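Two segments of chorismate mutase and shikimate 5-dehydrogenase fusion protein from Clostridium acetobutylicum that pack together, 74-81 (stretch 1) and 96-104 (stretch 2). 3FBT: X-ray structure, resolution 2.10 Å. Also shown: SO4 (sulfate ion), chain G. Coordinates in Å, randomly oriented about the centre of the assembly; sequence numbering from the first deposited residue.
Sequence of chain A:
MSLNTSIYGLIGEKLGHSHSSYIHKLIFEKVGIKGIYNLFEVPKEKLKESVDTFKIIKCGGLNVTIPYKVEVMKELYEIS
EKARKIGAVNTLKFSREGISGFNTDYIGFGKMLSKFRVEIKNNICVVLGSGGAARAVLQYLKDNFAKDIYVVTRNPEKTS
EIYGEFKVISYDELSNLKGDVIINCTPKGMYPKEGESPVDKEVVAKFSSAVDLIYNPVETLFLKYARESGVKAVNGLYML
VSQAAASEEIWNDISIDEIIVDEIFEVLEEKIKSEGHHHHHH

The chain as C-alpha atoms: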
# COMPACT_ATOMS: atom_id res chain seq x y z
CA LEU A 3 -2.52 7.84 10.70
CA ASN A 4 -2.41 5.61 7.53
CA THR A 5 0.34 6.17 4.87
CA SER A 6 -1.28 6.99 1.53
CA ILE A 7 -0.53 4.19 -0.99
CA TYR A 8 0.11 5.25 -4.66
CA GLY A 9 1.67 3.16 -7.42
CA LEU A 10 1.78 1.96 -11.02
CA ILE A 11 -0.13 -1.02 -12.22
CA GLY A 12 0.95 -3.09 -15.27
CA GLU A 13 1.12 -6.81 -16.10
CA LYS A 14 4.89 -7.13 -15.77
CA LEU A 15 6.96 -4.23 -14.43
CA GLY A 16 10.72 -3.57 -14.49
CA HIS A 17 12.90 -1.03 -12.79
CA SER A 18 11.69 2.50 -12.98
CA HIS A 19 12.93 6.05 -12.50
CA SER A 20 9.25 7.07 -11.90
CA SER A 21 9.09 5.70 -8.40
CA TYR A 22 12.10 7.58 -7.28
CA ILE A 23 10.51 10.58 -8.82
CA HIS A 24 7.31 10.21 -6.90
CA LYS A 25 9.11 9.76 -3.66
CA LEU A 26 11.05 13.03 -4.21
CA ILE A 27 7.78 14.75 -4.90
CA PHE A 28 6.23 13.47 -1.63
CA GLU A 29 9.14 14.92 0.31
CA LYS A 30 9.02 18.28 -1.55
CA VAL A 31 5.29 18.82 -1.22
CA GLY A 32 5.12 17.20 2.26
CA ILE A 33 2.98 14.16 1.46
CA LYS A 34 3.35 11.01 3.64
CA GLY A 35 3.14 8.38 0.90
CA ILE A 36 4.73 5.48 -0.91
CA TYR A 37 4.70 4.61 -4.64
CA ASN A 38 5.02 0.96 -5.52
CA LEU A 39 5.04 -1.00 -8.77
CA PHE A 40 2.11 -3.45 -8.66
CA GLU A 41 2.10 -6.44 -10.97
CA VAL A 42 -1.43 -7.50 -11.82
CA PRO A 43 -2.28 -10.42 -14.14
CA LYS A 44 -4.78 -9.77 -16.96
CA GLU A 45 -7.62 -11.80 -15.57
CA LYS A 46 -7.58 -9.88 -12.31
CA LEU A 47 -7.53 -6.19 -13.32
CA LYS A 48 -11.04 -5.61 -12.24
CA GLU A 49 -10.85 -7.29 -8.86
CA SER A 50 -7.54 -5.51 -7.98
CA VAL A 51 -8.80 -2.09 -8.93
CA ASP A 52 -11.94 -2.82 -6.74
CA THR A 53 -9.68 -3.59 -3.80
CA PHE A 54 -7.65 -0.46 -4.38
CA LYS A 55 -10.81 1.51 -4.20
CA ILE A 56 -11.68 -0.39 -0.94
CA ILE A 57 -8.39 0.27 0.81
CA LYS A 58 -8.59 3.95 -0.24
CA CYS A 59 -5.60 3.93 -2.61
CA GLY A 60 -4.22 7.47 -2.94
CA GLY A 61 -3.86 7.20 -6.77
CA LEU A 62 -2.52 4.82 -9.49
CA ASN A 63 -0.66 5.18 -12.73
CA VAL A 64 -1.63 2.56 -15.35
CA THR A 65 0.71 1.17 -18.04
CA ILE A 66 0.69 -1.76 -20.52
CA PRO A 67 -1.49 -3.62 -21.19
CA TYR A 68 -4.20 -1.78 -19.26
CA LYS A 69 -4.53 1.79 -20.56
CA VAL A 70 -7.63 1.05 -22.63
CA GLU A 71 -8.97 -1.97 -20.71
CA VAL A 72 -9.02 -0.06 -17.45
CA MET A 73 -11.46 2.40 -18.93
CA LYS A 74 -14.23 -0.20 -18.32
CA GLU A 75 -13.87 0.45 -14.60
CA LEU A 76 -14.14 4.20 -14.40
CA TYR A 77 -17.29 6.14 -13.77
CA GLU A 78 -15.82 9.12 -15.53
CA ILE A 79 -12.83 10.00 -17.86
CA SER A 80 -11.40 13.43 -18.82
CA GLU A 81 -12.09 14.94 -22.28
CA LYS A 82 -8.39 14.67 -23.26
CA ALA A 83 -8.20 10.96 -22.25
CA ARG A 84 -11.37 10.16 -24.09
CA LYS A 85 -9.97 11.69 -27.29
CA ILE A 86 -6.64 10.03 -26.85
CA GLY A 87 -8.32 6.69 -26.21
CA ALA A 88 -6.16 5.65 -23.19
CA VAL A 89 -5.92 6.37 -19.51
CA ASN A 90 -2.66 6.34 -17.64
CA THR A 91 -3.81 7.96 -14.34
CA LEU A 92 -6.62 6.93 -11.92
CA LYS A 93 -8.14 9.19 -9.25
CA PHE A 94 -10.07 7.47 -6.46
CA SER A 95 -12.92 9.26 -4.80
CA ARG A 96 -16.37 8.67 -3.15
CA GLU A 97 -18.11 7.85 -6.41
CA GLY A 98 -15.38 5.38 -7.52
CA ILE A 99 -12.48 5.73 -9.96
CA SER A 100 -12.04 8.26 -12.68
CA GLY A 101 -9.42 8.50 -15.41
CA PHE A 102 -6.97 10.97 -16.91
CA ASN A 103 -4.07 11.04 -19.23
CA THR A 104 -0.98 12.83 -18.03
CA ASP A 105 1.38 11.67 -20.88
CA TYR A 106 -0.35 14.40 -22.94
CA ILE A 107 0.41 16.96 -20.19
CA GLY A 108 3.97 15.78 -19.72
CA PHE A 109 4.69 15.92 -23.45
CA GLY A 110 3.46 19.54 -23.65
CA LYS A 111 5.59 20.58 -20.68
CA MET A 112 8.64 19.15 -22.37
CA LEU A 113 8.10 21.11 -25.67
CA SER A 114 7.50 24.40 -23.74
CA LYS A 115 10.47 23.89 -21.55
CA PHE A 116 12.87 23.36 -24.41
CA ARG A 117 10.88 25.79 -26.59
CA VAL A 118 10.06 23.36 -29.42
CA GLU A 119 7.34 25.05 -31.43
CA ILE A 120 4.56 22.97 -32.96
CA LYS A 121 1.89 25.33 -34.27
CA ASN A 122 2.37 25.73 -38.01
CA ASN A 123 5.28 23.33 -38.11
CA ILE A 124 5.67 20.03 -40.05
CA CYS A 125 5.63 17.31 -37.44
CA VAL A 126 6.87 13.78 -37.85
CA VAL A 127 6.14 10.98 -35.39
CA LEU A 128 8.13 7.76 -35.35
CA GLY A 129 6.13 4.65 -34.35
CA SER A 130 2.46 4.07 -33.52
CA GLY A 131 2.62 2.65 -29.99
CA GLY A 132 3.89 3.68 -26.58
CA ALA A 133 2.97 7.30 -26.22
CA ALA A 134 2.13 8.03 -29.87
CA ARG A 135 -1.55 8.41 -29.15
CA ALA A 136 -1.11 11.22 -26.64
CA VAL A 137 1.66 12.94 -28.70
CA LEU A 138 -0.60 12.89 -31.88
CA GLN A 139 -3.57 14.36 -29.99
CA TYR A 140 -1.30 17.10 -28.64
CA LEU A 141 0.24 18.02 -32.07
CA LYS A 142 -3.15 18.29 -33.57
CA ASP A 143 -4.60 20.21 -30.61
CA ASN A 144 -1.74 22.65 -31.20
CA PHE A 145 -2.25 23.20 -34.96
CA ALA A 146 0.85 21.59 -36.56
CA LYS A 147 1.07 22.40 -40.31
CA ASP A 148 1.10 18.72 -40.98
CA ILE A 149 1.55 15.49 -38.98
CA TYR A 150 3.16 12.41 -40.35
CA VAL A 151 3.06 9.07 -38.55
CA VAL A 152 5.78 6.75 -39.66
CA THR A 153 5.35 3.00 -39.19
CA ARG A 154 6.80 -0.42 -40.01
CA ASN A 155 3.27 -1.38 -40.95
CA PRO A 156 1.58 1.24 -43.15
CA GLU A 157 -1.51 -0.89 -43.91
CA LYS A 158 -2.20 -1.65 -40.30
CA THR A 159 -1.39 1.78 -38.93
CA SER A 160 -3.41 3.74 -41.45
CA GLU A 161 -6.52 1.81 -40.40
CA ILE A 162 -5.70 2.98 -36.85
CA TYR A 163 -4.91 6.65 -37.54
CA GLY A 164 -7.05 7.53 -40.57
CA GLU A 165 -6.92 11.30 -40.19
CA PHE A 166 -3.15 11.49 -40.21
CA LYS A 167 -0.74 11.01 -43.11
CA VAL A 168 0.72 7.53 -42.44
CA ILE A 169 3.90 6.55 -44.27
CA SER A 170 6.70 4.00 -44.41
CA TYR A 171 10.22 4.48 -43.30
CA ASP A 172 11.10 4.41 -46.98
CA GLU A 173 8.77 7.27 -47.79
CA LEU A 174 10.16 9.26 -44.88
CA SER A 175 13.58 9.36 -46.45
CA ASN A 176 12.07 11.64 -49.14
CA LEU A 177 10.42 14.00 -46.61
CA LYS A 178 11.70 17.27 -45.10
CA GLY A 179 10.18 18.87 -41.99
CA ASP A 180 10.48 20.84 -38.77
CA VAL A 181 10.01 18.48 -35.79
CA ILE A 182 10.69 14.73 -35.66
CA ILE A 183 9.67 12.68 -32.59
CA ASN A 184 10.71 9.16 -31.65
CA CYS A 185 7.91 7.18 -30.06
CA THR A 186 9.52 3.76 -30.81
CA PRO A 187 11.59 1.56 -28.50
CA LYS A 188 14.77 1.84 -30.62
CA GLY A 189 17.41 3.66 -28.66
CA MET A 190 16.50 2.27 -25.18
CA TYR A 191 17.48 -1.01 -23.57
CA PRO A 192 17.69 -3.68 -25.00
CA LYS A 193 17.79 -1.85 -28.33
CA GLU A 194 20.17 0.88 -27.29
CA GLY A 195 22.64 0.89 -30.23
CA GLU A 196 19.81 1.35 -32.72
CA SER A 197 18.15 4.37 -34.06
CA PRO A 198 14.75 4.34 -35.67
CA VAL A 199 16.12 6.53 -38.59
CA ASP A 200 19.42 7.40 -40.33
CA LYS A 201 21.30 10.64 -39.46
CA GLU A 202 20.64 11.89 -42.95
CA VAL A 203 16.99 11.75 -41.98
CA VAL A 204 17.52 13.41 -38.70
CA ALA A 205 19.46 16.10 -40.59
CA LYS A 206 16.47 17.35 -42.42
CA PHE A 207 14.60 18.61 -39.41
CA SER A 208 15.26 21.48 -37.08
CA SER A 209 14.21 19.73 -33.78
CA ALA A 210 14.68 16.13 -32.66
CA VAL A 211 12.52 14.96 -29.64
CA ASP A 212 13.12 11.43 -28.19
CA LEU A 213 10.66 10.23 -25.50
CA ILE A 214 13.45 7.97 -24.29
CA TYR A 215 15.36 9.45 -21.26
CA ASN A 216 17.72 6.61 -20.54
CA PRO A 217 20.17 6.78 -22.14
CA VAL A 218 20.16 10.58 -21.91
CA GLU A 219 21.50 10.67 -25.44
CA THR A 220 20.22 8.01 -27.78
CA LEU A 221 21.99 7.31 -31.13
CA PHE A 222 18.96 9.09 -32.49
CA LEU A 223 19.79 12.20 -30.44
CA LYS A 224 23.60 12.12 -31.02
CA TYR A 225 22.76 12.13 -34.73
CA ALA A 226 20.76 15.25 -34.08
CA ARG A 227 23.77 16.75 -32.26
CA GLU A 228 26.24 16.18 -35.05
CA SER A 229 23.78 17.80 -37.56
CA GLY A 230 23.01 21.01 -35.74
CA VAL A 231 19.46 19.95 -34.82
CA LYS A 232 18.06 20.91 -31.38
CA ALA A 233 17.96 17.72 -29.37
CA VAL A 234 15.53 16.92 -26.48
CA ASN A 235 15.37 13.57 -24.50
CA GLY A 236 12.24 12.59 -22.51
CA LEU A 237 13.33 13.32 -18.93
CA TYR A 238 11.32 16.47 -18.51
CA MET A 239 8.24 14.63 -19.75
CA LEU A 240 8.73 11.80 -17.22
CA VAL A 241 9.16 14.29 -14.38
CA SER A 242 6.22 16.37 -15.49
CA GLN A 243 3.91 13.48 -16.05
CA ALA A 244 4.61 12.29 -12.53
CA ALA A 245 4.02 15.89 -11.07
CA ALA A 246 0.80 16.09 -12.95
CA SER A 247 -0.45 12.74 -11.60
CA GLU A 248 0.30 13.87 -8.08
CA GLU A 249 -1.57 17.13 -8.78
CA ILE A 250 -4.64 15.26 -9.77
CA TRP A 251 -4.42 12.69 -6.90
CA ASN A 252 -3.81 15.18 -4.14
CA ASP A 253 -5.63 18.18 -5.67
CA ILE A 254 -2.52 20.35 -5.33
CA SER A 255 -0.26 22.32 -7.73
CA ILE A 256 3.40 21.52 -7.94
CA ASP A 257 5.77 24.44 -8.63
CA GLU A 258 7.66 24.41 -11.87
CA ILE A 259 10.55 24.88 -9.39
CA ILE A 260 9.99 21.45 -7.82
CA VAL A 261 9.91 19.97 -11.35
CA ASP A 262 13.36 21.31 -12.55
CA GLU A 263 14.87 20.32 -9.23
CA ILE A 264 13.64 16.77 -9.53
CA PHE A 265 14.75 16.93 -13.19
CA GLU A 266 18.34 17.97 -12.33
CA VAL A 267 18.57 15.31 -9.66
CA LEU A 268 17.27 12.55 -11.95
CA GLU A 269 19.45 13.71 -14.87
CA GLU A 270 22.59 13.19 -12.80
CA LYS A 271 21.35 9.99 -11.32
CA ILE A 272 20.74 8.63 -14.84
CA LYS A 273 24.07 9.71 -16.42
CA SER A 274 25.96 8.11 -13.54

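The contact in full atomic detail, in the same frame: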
# COMPACT_ATOMS: atom_id res chain seq x y z
N LYS A 74 -13.00 0.50 -18.67
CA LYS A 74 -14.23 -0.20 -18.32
C LYS A 74 -14.66 0.02 -16.86
O LYS A 74 -15.84 -0.14 -16.52
CB LYS A 74 -14.05 -1.70 -18.56
CG LYS A 74 -14.27 -2.08 -20.02
CD LYS A 74 -13.68 -3.43 -20.35
CE LYS A 74 -13.91 -3.80 -21.84
NZ LYS A 74 -12.98 -3.13 -22.83
N GLU A 75 -13.71 0.44 -16.04
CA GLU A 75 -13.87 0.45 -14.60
C GLU A 75 -14.22 1.82 -14.07
O GLU A 75 -14.50 1.96 -12.91
CB GLU A 75 -12.58 -0.03 -13.96
CG GLU A 75 -12.15 -1.39 -14.44
CD GLU A 75 -13.17 -2.45 -14.11
OE1 GLU A 75 -14.05 -2.19 -13.25
OE2 GLU A 75 -13.10 -3.55 -14.72
N LEU A 76 -14.18 2.83 -14.91
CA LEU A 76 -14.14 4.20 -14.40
C LEU A 76 -15.52 4.78 -14.53
O LEU A 76 -16.19 4.51 -15.53
CB LEU A 76 -13.15 5.04 -15.21
CG LEU A 76 -11.75 4.44 -15.40
CD1 LEU A 76 -10.75 5.37 -16.08
CD2 LEU A 76 -11.21 4.12 -14.05
N TYR A 77 -15.96 5.59 -13.59
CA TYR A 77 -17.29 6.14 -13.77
C TYR A 77 -17.18 7.41 -14.63
O TYR A 77 -18.15 7.90 -15.23
CB TYR A 77 -17.96 6.38 -12.42
CG TYR A 77 -17.36 7.53 -11.66
CD1 TYR A 77 -16.36 7.31 -10.76
CD2 TYR A 77 -17.80 8.84 -11.84
CE1 TYR A 77 -15.77 8.35 -10.06
CE2 TYR A 77 -17.23 9.91 -11.12
CZ TYR A 77 -16.22 9.63 -10.24
OH TYR A 77 -15.59 10.62 -9.52
N GLU A 78 -15.98 7.94 -14.74
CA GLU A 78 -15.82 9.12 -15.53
C GLU A 78 -14.36 9.17 -16.04
O GLU A 78 -13.49 8.59 -15.39
CB GLU A 78 -16.11 10.29 -14.60
CG GLU A 78 -16.04 11.62 -15.20
CD GLU A 78 -16.36 12.69 -14.13
OE1 GLU A 78 -17.47 13.24 -14.15
OE2 GLU A 78 -15.52 12.96 -13.26
N ILE A 79 -14.12 9.91 -17.14
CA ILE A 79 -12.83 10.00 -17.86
C ILE A 79 -12.67 11.42 -18.46
O ILE A 79 -13.62 11.95 -19.05
CB ILE A 79 -12.79 8.92 -19.03
CG1 ILE A 79 -12.89 7.49 -18.45
CG2 ILE A 79 -11.50 8.99 -19.86
CD1 ILE A 79 -12.89 6.40 -19.53
N SER A 80 -11.54 12.09 -18.27
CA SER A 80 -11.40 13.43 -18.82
C SER A 80 -11.55 13.45 -20.36
O SER A 80 -11.37 12.42 -21.06
CB SER A 80 -10.02 14.00 -18.51
OG SER A 80 -9.06 13.30 -19.29
N GLU A 81 -11.83 14.67 -20.85
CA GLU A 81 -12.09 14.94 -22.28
C GLU A 81 -10.84 14.55 -23.10
O GLU A 81 -10.92 13.68 -23.97
CB GLU A 81 -12.54 16.42 -22.54
CG GLU A 81 -12.46 16.90 -24.05
CD GLU A 81 -13.19 18.27 -24.38
OE1 GLU A 81 -14.46 18.32 -24.47
OE2 GLU A 81 -12.49 19.29 -24.62
N ARG A 96 -15.03 9.22 -3.57
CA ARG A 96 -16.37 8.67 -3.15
C ARG A 96 -17.15 7.92 -4.22
O ARG A 96 -17.51 6.75 -4.07
CB ARG A 96 -17.25 9.81 -2.61
N GLU A 97 -17.44 8.57 -5.33
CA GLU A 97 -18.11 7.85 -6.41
C GLU A 97 -17.42 6.53 -6.83
O GLU A 97 -18.09 5.52 -7.10
CB GLU A 97 -18.27 8.73 -7.63
CG GLU A 97 -18.54 10.21 -7.35
CD GLU A 97 -19.07 10.93 -8.60
OE1 GLU A 97 -19.50 10.21 -9.55
OE2 GLU A 97 -19.08 12.19 -8.63
N GLY A 98 -16.09 6.50 -6.86
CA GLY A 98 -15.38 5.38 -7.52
C GLY A 98 -14.12 5.91 -8.21
O GLY A 98 -13.45 6.77 -7.68
N ILE A 99 -13.79 5.42 -9.39
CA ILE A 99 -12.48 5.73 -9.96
C ILE A 99 -12.68 6.53 -11.23
O ILE A 99 -13.51 6.22 -12.05
CB ILE A 99 -11.71 4.44 -10.24
CG1 ILE A 99 -11.79 3.52 -9.02
CG2 ILE A 99 -10.20 4.70 -10.55
CD1 ILE A 99 -11.68 2.07 -9.41
N SER A 100 -11.95 7.62 -11.38
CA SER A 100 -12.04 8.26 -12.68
C SER A 100 -10.63 8.36 -13.31
O SER A 100 -9.59 8.08 -12.66
CB SER A 100 -12.68 9.62 -12.57
OG SER A 100 -11.91 10.34 -11.69
N GLY A 101 -10.62 8.75 -14.58
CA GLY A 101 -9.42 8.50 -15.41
C GLY A 101 -8.94 9.74 -16.12
O GLY A 101 -9.77 10.58 -16.53
N PHE A 102 -7.62 9.87 -16.23
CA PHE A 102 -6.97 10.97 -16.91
C PHE A 102 -5.85 10.44 -17.73
O PHE A 102 -5.49 9.27 -17.63
CB PHE A 102 -6.40 11.97 -15.89
CG PHE A 102 -7.48 12.52 -14.96
CD1 PHE A 102 -8.03 13.76 -15.18
CD2 PHE A 102 -8.02 11.72 -13.93
CE1 PHE A 102 -9.07 14.25 -14.33
CE2 PHE A 102 -9.04 12.21 -13.07
CZ PHE A 102 -9.56 13.47 -13.28
N ASN A 103 -5.22 11.34 -18.46
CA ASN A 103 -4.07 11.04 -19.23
C ASN A 103 -3.07 12.11 -19.04
O ASN A 103 -3.24 13.19 -19.58
CB ASN A 103 -4.42 10.93 -20.72
CG ASN A 103 -3.26 10.35 -21.51
OD1 ASN A 103 -2.19 10.91 -21.51
ND2 ASN A 103 -3.44 9.17 -22.05
N THR A 104 -2.01 11.83 -18.29
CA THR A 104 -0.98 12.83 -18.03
C THR A 104 0.30 12.64 -18.88
O THR A 104 1.20 13.41 -18.73
CB THR A 104 -0.55 12.77 -16.55
OG1 THR A 104 -0.05 11.47 -16.33
CG2 THR A 104 -1.79 13.01 -15.58
S SO4 G . -5.85 15.21 -18.70
O1 SO4 G . -5.43 15.56 -20.08
O2 SO4 G . -6.36 13.84 -18.74
O3 SO4 G . -4.62 15.41 -17.92
O4 SO4 G . -6.75 16.17 -18.03
O HOH W 1 -15.46 3.80 -10.49
O HOH W 2 -12.61 9.73 -8.51

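The two stretches meet along their backbones, in parallel register. Ile79 pairs with Gly101 in a parallel bridge, with their CA atoms 4.5 Å apart. Three backbone hydrogen bonds tie the stretches together. Tyr77 N donates to Ile99 O at 3.0 Å. Gly101 N donates to Glu78 O at 3.0 Å. Ser80 N donates to Gly101 O at 2.9 Å, and this is the straightest of the three, with an angle of 163° at the hydrogen. The donor changes from one stretch to the other and back, as expected for parallel strands. Gly101 uses both its N and its O, so it is held by Glu78 and Ser80, the residues before and after Ile79.

The same carbonyls also receive CA-H...O contacts. Leu76 CA lies 3.2 Å from Ile99 O, Ser100 CA 3.1 Å from Glu78 O, and Ile79 CA 3.4 Å from Gly101 O. These are weaker than the N-H bonds and supplement them.

Apolar packing centres on Leu76. Leu76 CD2 touches Ile99 CG2 at 3.7 Å, and Leu76 CD1 sits 3.5 Å from Gly101 CA. Gly101 leaves room for this methyl: an ideal CB there would be 2.3 Å from Leu76 CD1, a clash.

The Tyr77 ring is flanked on both faces. Glu97 CB lies over one face, 3.6 Å from the centroid of the Tyr77 ring, in a CH-pi contact. Ser100 CB lies over the opposite face, 4.2 Å from Tyr77 CE1. Gly98 meets the ring edge, with its C atom 3.5 Å from Tyr77 CE1. The backbone angles of Gly98 by themselves call for glycine, because a CB would be jammed against the preceding carbonyl O. Further along, Ser80 CB packs against Phe102 CD1 at 3.9 Å.

Two waters bridge the stretches. Water 1 accepts from Ile99 N at 2.6 Å and donates to Glu75 O at 3.2 Å. It thereby links two backbone groups that do not bond directly. Water 2 donates to Gly98 O at 3.2 Å and also bonds Tyr77 OH at 3.3 Å. The bond of water 2 to Ser100 OG, at 3.3 Å, is weak.

A sulfate ion, probably from the crystallisation liquor, joins the stretches at their C-terminal ends. Ser80 OG and Asn103 N each donate to SO4 O2 at 2.8 Å. One anionic oxygen thus satisfies a donor from each stretch. The same oxygen lies at the edge of the Phe102 ring. Ser80 and Asn103 also use their side chains to cap backbone N atoms just past their stretches.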